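Local structure of putative lipase (Bacteroides thetaiotaomicron VPI-5482, 3BZW) at residues I46-F52 and P243-E249. The protein is a putative lipase of the GDSL-like, SGNH hydrolase family and probably hydrolyses ester bonds in lipids, perhaps those of lysophospholipids. Sequence-based numbering, arbitrary orientation.
Sequences IKKYWDF and PDTKGQE
Two helix starts meet in this buried contact of the SGNH hydrolase fold: the loop leading into helix 49-57 lies against the first turn of helix 245-258, the last helix of the chain. Two side chains of the later helix hold the loop by its backbone. Thr245 OG1 takes a nearly straight hydrogen bond from Lys47 N at 2.9 Å, and Gln248 OE1 accepts a hydrogen bond from Tyr49 N at 2.8 Å, the donor tilted 32° from the carbonyl plane. A bend at chi2 (-74°) carries the Gln248 amide to Tyr49. Amide and ring are nearly coplanar, 11° apart, with OE1 at the ring edge, 3.2 Å from Tyr49 CD2; Gln248 NE2 donates to Ile36 O, which fixes the amide's rotation. Ile46 CG2 packs on Gln248 CG at 3.6 Å. The Phe52 ring lies between two side chains: Glu249 CB makes a CH-pi contact 3.9 Å from its centroid, Lys47 CD lies over the opposite face, toward the rim, and Thr245 CG2 sits at the edge. With the ring cut back to an alanine, Glu249 CB and Lys47 CD would probably lose the surface they share and face a gap. Lys47 NZ itself reaches Glu55 in a salt bridge. Further along helix 245-258, Met251 and Leu255 touch Tyr49 and Ala252 touches Phe52, while Trp50 packs on strand 60-63, an outermost strand of the parallel sheet within this chain.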
ATOM      1  N   ILE A  46       1.376   4.580 -48.557  1.00  5.51           N
ATOM      2  CA  ILE A  46       1.849   3.818 -47.408  1.00  5.88           C
ATOM      3  C   ILE A  46       2.095   2.352 -47.749  1.00  7.09           C
ATOM      4  O   ILE A  46       1.226   1.681 -48.305  1.00  6.96           O
ATOM      5  CB  ILE A  46       0.827   3.859 -46.241  1.00  5.56           C
ATOM      6  CG1 ILE A  46       0.649   5.296 -45.745  1.00  5.13           C
ATOM      7  CG2 ILE A  46       1.298   2.953 -45.102  1.00  5.79           C
ATOM      8  CD1 ILE A  46      -0.394   5.437 -44.654  1.00  3.31           C
ATOM      9  N   LYS A  47       3.290   1.869 -47.423  1.00  7.06           N
ATOM     10  CA  LYS A  47       3.635   0.467 -47.632  1.00  7.72           C
ATOM     11  C   LYS A  47       3.340  -0.157 -46.269  1.00  7.06           C
ATOM     12  O   LYS A  47       3.916   0.255 -45.257  1.00  5.83           O
ATOM     13  CB  LYS A  47       5.116   0.324 -47.985  1.00  7.72           C
ATOM     14  CG  LYS A  47       5.556  -1.101 -48.290  1.00  8.80           C
ATOM     15  CD  LYS A  47       6.988  -1.127 -48.802  1.00 12.57           C
ATOM     16  CE  LYS A  47       7.437  -2.540 -49.133  1.00 14.46           C
ATOM     17  NZ  LYS A  47       8.843  -2.564 -49.622  1.00 15.47           N
ATOM     18  N   LYS A  48       2.436  -1.131 -46.244  1.00  5.90           N
ATOM     19  CA  LYS A  48       2.031  -1.768 -44.991  1.00  6.82           C
ATOM     20  C   LYS A  48       2.969  -2.835 -44.425  1.00  6.95           C
ATOM     21  O   LYS A  48       3.752  -3.452 -45.153  1.00  5.30           O
ATOM     22  CB  LYS A  48       0.611  -2.332 -45.134  1.00  4.85           C
ATOM     23  CG  LYS A  48      -0.481  -1.251 -45.197  1.00  7.33           C
ATOM     24  CD  LYS A  48      -0.467  -0.472 -46.519  1.00  4.61           C
ATOM     25  CE  LYS A  48      -1.489   0.663 -46.511  1.00  8.36           C
ATOM     26  NZ  LYS A  48      -1.556   1.379 -47.827  1.00  7.82           N
ATOM     27  N   TYR A  49       2.869  -3.049 -43.115  1.00  5.34           N
ATOM     28  CA  TYR A  49       3.725  -4.006 -42.426  1.00  5.70           C
ATOM     29  C   TYR A  49       3.745  -5.405 -43.040  1.00  4.51           C
ATOM     30  O   TYR A  49       4.799  -6.038 -43.097  1.00  5.41           O
ATOM     31  CB  TYR A  49       3.349  -4.067 -40.937  1.00  5.72           C
ATOM     32  CG  TYR A  49       1.996  -4.672 -40.631  1.00  7.02           C
ATOM     33  CD1 TYR A  49       1.864  -6.036 -40.379  1.00  6.86           C
ATOM     34  CD2 TYR A  49       0.851  -3.877 -40.570  1.00  7.40           C
ATOM     35  CE1 TYR A  49       0.625  -6.598 -40.068  1.00  7.73           C
ATOM     36  CE2 TYR A  49      -0.396  -4.429 -40.264  1.00  6.93           C
ATOM     37  CZ  TYR A  49      -0.499  -5.788 -40.012  1.00  6.62           C
ATOM     38  OH  TYR A  49      -1.720  -6.339 -39.694  1.00  7.36           O
ATOM     39  N   TRP A  50       2.599  -5.892 -43.505  1.00  3.47           N
ATOM     40  CA  TRP A  50       2.566  -7.222 -44.103  1.00  5.72           C
ATOM     41  C   TRP A  50       3.291  -7.265 -45.446  1.00  6.12           C
ATOM     42  O   TRP A  50       3.694  -8.331 -45.915  1.00  4.76           O
ATOM     43  CB  TRP A  50       1.123  -7.717 -44.264  1.00  6.27           C
ATOM     44  CG  TRP A  50       0.148  -6.681 -44.726  1.00  6.90           C
ATOM     45  CD1 TRP A  50      -0.718  -5.964 -43.948  1.00  8.70           C
ATOM     46  CD2 TRP A  50      -0.053  -6.231 -46.067  1.00  8.36           C
ATOM     47  NE1 TRP A  50      -1.448  -5.096 -44.723  1.00  7.36           N
ATOM     48  CE2 TRP A  50      -1.059  -5.238 -46.029  1.00  8.32           C
ATOM     49  CE3 TRP A  50       0.519  -6.570 -47.302  1.00  9.06           C
ATOM     50  CZ2 TRP A  50      -1.505  -4.579 -47.177  1.00  8.59           C
ATOM     51  CZ3 TRP A  50       0.072  -5.911 -48.448  1.00 10.95           C
ATOM     52  CH2 TRP A  50      -0.931  -4.927 -48.373  1.00  9.12           C
ATOM     53  N   ASP A  51       3.461  -6.099 -46.063  1.00  6.21           N
ATOM     54  CA  ASP A  51       4.153  -6.011 -47.343  1.00  8.80           C
ATOM     55  C   ASP A  51       5.656  -6.167 -47.088  1.00  9.03           C
ATOM     56  O   ASP A  51       6.381  -6.763 -47.886  1.00  7.26           O
ATOM     57  CB  ASP A  51       3.872  -4.659 -47.998  1.00 12.46           C
ATOM     58  CG  ASP A  51       3.801  -4.748 -49.508  1.00 16.63           C
ATOM     59  OD1 ASP A  51       4.651  -5.439 -50.104  1.00 21.99           O
ATOM     60  OD2 ASP A  51       2.899  -4.121 -50.098  1.00 18.25           O
ATOM     61  N   PHE A  52       6.119  -5.625 -45.966  1.00  8.29           N
ATOM     62  CA  PHE A  52       7.525  -5.733 -45.598  1.00  7.27           C
ATOM     63  C   PHE A  52       7.838  -7.171 -45.200  1.00  8.36           C
ATOM     64  O   PHE A  52       8.909  -7.692 -45.516  1.00  7.96           O
ATOM     65  CB  PHE A  52       7.848  -4.796 -44.435  1.00  5.89           C
ATOM     66  CG  PHE A  52       7.997  -3.360 -44.839  1.00  4.95           C
ATOM     67  CD1 PHE A  52       9.126  -2.936 -45.537  1.00  4.81           C
ATOM     68  CD2 PHE A  52       7.013  -2.430 -44.520  1.00  4.12           C
ATOM     69  CE1 PHE A  52       9.280  -1.599 -45.913  1.00  4.51           C
ATOM     70  CE2 PHE A  52       7.152  -1.087 -44.889  1.00  4.30           C
ATOM     71  CZ  PHE A  52       8.288  -0.672 -45.586  1.00  4.75           C
ATOM     72  N   PRO A 243      -0.008   5.176 -38.998  1.00  5.75           N
ATOM     73  CA  PRO A 243       1.437   5.204 -39.220  1.00  6.13           C
ATOM     74  C   PRO A 243       1.746   5.430 -40.704  1.00  6.53           C
ATOM     75  O   PRO A 243       0.952   5.048 -41.576  1.00  6.43           O
ATOM     76  CB  PRO A 243       1.879   3.813 -38.770  1.00  6.79           C
ATOM     77  CG  PRO A 243       0.871   3.455 -37.720  1.00  6.42           C
ATOM     78  CD  PRO A 243      -0.415   3.917 -38.351  1.00  5.91           C
ATOM     79  N   ASP A 244       2.876   6.067 -40.993  1.00  5.25           N
ATOM     80  CA  ASP A 244       3.263   6.251 -42.385  1.00  5.57           C
ATOM     81  C   ASP A 244       4.135   5.045 -42.706  1.00  5.47           C
ATOM     82  O   ASP A 244       4.272   4.144 -41.874  1.00  5.32           O
ATOM     83  CB  ASP A 244       4.037   7.560 -42.604  1.00  4.44           C
ATOM     84  CG  ASP A 244       5.221   7.722 -41.670  1.00  3.47           C
ATOM     85  OD1 ASP A 244       5.687   6.728 -41.072  1.00  4.39           O
ATOM     86  OD2 ASP A 244       5.706   8.873 -41.549  1.00  4.30           O
ATOM     87  N   THR A 245       4.718   5.016 -43.899  1.00  4.27           N
ATOM     88  CA  THR A 245       5.558   3.893 -44.286  1.00  4.65           C
ATOM     89  C   THR A 245       6.675   3.649 -43.273  1.00  6.02           C
ATOM     90  O   THR A 245       6.949   2.499 -42.911  1.00  5.33           O
ATOM     91  CB  THR A 245       6.152   4.117 -45.697  1.00  4.94           C
ATOM     92  OG1 THR A 245       5.106   3.989 -46.671  1.00  2.97           O
ATOM     93  CG2 THR A 245       7.249   3.101 -45.992  1.00  5.65           C
ATOM     94  N   LYS A 246       7.311   4.722 -42.804  1.00  4.98           N
ATOM     95  CA  LYS A 246       8.392   4.584 -41.830  1.00  5.18           C
ATOM     96  C   LYS A 246       7.878   3.865 -40.580  1.00  4.97           C
ATOM     97  O   LYS A 246       8.572   3.019 -40.018  1.00  4.02           O
ATOM     98  CB  LYS A 246       8.961   5.964 -41.463  1.00  6.76           C
ATOM     99  CG  LYS A 246      10.262   5.920 -40.646  1.00  8.60           C
ATOM    100  CD  LYS A 246      10.813   7.324 -40.404  1.00  7.20           C
ATOM    101  CE  LYS A 246      12.154   7.288 -39.674  1.00  9.55           C
ATOM    102  NZ  LYS A 246      13.222   6.644 -40.494  1.00  8.77           N
ATOM    103  N   GLY A 247       6.654   4.191 -40.165  1.00  5.13           N
ATOM    104  CA  GLY A 247       6.068   3.558 -38.993  1.00  4.34           C
ATOM    105  C   GLY A 247       5.703   2.107 -39.259  1.00  5.88           C
ATOM    106  O   GLY A 247       5.867   1.242 -38.395  1.00  4.40           O
ATOM    107  N   GLN A 248       5.201   1.847 -40.462  1.00  4.33           N
ATOM    108  CA  GLN A 248       4.821   0.495 -40.869  1.00  4.01           C
ATOM    109  C   GLN A 248       6.054  -0.407 -40.908  1.00  4.03           C
ATOM    110  O   GLN A 248       5.974  -1.597 -40.598  1.00  4.54           O
ATOM    111  CB  GLN A 248       4.170   0.524 -42.256  1.00  2.30           C
ATOM    112  CG  GLN A 248       2.771   1.131 -42.304  1.00  1.06           C
ATOM    113  CD  GLN A 248       1.703   0.218 -41.715  1.00  5.20           C
ATOM    114  OE1 GLN A 248       1.910  -0.985 -41.563  1.00  5.95           O
ATOM    115  NE2 GLN A 248       0.547   0.791 -41.397  1.00  5.84           N
ATOM    116  N   GLU A 249       7.194   0.160 -41.293  1.00  5.08           N
ATOM    117  CA  GLU A 249       8.422  -0.615 -41.366  1.00  4.43           C
ATOM    118  C   GLU A 249       8.960  -0.927 -39.968  1.00  4.57           C
ATOM    119  O   GLU A 249       9.471  -2.020 -39.725  1.00  3.40           O
ATOM    120  CB  GLU A 249       9.472   0.124 -42.211  1.00  7.39           C
ATOM    121  CG  GLU A 249      10.812  -0.600 -42.296  1.00  8.90           C
ATOM    122  CD  GLU A 249      11.614  -0.243 -43.542  1.00 13.08           C
ATOM    123  OE1 GLU A 249      11.531   0.914 -44.006  1.00 11.43           O
ATOM    124  OE2 GLU A 249      12.344  -1.124 -44.051  1.00 13.39           O
TER